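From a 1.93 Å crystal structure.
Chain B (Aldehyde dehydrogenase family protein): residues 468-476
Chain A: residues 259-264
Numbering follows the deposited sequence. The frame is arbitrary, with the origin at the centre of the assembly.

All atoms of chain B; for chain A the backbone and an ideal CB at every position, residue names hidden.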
# COMPACT_ATOMS: atom_id res chain seq x y z
N GLY B 468 -2.68 -20.54 0.03
CA GLY B 468 -3.68 -20.95 1.00
C GLY B 468 -5.02 -21.22 0.35
O GLY B 468 -5.17 -21.08 -0.86
N GLY B 469 -6.01 -21.60 1.15
CA GLY B 469 -7.23 -22.16 0.58
C GLY B 469 -8.44 -21.27 0.49
O GLY B 469 -8.59 -20.32 1.27
N PHE B 470 -9.29 -21.56 -0.49
CA PHE B 470 -10.71 -21.21 -0.47
C PHE B 470 -11.44 -22.33 0.27
O PHE B 470 -10.95 -23.46 0.30
CB PHE B 470 -11.29 -21.11 -1.88
CG PHE B 470 -11.00 -19.83 -2.60
CD1 PHE B 470 -9.71 -19.30 -2.62
CD2 PHE B 470 -12.01 -19.16 -3.28
CE1 PHE B 470 -9.45 -18.11 -3.30
CE2 PHE B 470 -11.75 -17.98 -3.96
CZ PHE B 470 -10.47 -17.46 -3.97
N LYS B 471 -12.62 -22.04 0.81
CA LYS B 471 -13.51 -23.08 1.31
C LYS B 471 -12.83 -23.97 2.35
O LYS B 471 -12.15 -23.47 3.24
CB LYS B 471 -14.04 -23.91 0.13
CG LYS B 471 -14.72 -23.05 -0.93
CD LYS B 471 -15.10 -23.83 -2.18
CE LYS B 471 -16.18 -24.86 -1.87
NZ LYS B 471 -16.80 -25.39 -3.11
N GLN B 472 -13.00 -25.29 2.25
CA GLN B 472 -12.48 -26.17 3.29
C GLN B 472 -10.99 -26.51 3.11
O GLN B 472 -10.47 -27.40 3.77
CB GLN B 472 -13.32 -27.45 3.36
CG GLN B 472 -14.79 -27.15 3.62
CD GLN B 472 -15.59 -28.37 4.03
OE1 GLN B 472 -15.09 -29.23 4.76
NE2 GLN B 472 -16.83 -28.46 3.57
N SER B 473 -10.32 -25.77 2.24
CA SER B 473 -8.87 -25.91 2.11
C SER B 473 -8.15 -24.98 3.09
O SER B 473 -6.92 -25.00 3.19
CB SER B 473 -8.42 -25.63 0.67
OG SER B 473 -8.71 -26.76 -0.16
N GLY B 474 -8.92 -24.17 3.81
CA GLY B 474 -8.36 -23.36 4.88
C GLY B 474 -8.70 -21.88 4.84
O GLY B 474 -9.54 -21.45 4.06
N ASN B 475 -8.05 -21.11 5.71
CA ASN B 475 -8.21 -19.67 5.75
C ASN B 475 -6.86 -19.02 6.03
O ASN B 475 -6.04 -19.56 6.78
CB ASN B 475 -9.23 -19.25 6.81
CG ASN B 475 -8.75 -19.51 8.22
OD1 ASN B 475 -8.40 -20.64 8.56
ND2 ASN B 475 -8.71 -18.47 9.04
N GLY B 476 -6.62 -17.86 5.44
CA GLY B 476 -5.34 -17.20 5.61
C GLY B 476 -4.32 -17.72 4.61
O GLY B 476 -4.56 -18.70 3.90
N UNK A 259 -19.36 -27.68 11.07
CA UNK A 259 -20.03 -27.64 9.77
C UNK A 259 -19.05 -27.62 8.61
O UNK A 259 -18.54 -28.67 8.22
CB UNK A 259 -20.94 -26.41 9.69
N UNK A 260 -18.76 -26.44 8.06
CA UNK A 260 -17.99 -26.36 6.81
C UNK A 260 -16.70 -25.55 6.87
O UNK A 260 -16.16 -25.16 5.83
CB UNK A 260 -18.88 -25.76 5.72
N UNK A 261 -16.21 -25.29 8.09
CA UNK A 261 -15.00 -24.49 8.28
C UNK A 261 -15.17 -23.08 7.68
O UNK A 261 -14.21 -22.50 7.15
CB UNK A 261 -13.80 -25.19 7.65
N UNK A 262 -16.39 -22.54 7.76
CA UNK A 262 -16.63 -21.18 7.27
C UNK A 262 -15.74 -20.20 8.01
O UNK A 262 -15.36 -20.45 9.16
CB UNK A 262 -18.10 -20.79 7.43
N UNK A 263 -15.37 -19.08 7.37
CA UNK A 263 -14.60 -18.05 8.06
C UNK A 263 -15.47 -17.43 9.16
O UNK A 263 -16.67 -17.24 8.99
CB UNK A 263 -14.11 -16.98 7.08
N UNK A 264 -14.85 -17.14 10.30
CA UNK A 264 -15.56 -16.58 11.45
C UNK A 264 -14.88 -15.30 11.91
O UNK A 264 -13.69 -15.32 12.24
CB UNK A 264 -15.62 -17.59 12.60

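Chain B meets this stretch with a tight turn, braced by a hydrogen bond from B:Ser473 N to B:Phe470 O (3.1 Å). What the turn offers is largely backbone: the carbonyl oxygens of B:Gly469, B:Lys471 and B:Gly474. The side chains of B:Gln472 and B:Asn475 add to the surface.

Position 259 has its CA-to-CB bond sideways to chain B, and nothing of chain B lies within 5.5 Å of the ideal CB. The visible atoms set little limit on the side chain. The deposited residue is A:Ser259, the first residue after a helix to leave helical phi/psi. Its hydroxyl is hydrogen-bonded elsewhere in the structure.

Position 260 also points sideways. Its ideal CB is 4.0 Å from B:Gln472 NE2, and its carbonyl O lies 3.3 Å from B:Gln472 CG. This contact is made by the backbone, so it does not by itself select a side chain. A small or medium residue, polar or not, would suit. The residue is A:Asn260. Its CB packs against B:Gln472, while the end of the side chain leads away from chain B. There OD1 accepts a weak hydrogen bond, 3.1 Å long, from the backbone N of position 262.

Position 261 points toward chain B. Its phi/psi of 59/36 is left-handed, a region where glycine, asparagine and aspartate are common. The surroundings suggest something longer: the ideal CB is 4.6 Å from B:Gln472 CG and 5.0 Å from B:Lys471 O, with the surface of the turn beyond. A flexible, mostly apolar chain could lie along it; leucine, methionine or glutamine are all plausible. The residue is A:Met261. Its SD is 3.9 Å from B:Gly474 CA, and its CE is 3.7 Å from B:Gln472 O. These are packing contacts. B:Gly474 presents no side chain at this spot.

Position 262 points away, with nothing of chain B near its ideal CB. Many residues would serve. It is A:Lys262, and its side chain turns back within its own stretch: NZ donates a hydrogen bond to A:Asn260 OD1 (2.8 Å).

Position 263 has its CB sideways, with the ideal CB 5.4 Å from B:Asn475 CB. The carbonyls of the turn lie farther off and have room for donors. A short side chain would not reach them; a long one with several N-H groups would, so arginine is the best guess and lysine a second. It is A:Arg263, which has the largest area covered by chain B in this stretch. Its end comes nearer than its CB. NH1 donates to B:Lys471 O (3.2 Å), and NH2 donates to B:Gly474 O in a very short bond (2.5 Å). B:Gly469 O is 2.9 Å from NH2, but the angle is too poor for a hydrogen bond. B:Asn475 CA lies over one face of the guanidinium, 3.9 Å from NH2.

Position 264 is out of reach of chain B, in a strand. Beta-branched residues suit its extended backbone. It is A:Val264, with chi1 in the t well.

Chain A 259-264: SNMKRV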
# COMPACT_ATOMS: atom_id res chain seq x y z
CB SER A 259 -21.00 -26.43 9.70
OG SER A 259 -20.35 -25.20 9.98
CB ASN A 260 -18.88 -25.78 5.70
CG ASN A 260 -19.26 -24.32 5.95
OD1 ASN A 260 -19.16 -23.81 7.07
ND2 ASN A 260 -19.70 -23.64 4.89
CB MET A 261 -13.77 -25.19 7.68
CG MET A 261 -12.42 -24.65 8.14
SD MET A 261 -11.02 -25.19 7.11
CE MET A 261 -11.16 -26.92 7.39
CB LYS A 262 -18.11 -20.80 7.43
CG LYS A 262 -18.64 -20.91 8.86
CD LYS A 262 -20.03 -20.27 9.00
CE LYS A 262 -21.08 -20.99 8.15
NZ LYS A 262 -21.20 -22.44 8.47
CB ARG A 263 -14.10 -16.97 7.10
CG ARG A 263 -13.00 -17.43 6.15
CD ARG A 263 -13.56 -18.04 4.87
NE ARG A 263 -12.48 -18.36 3.94
CZ ARG A 263 -11.91 -19.56 3.83
NH1 ARG A 263 -12.32 -20.57 4.59
NH2 ARG A 263 -10.92 -19.75 2.96
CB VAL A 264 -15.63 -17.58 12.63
CG1 VAL A 264 -16.29 -16.95 13.84
CG2 VAL A 264 -16.36 -18.84 12.22
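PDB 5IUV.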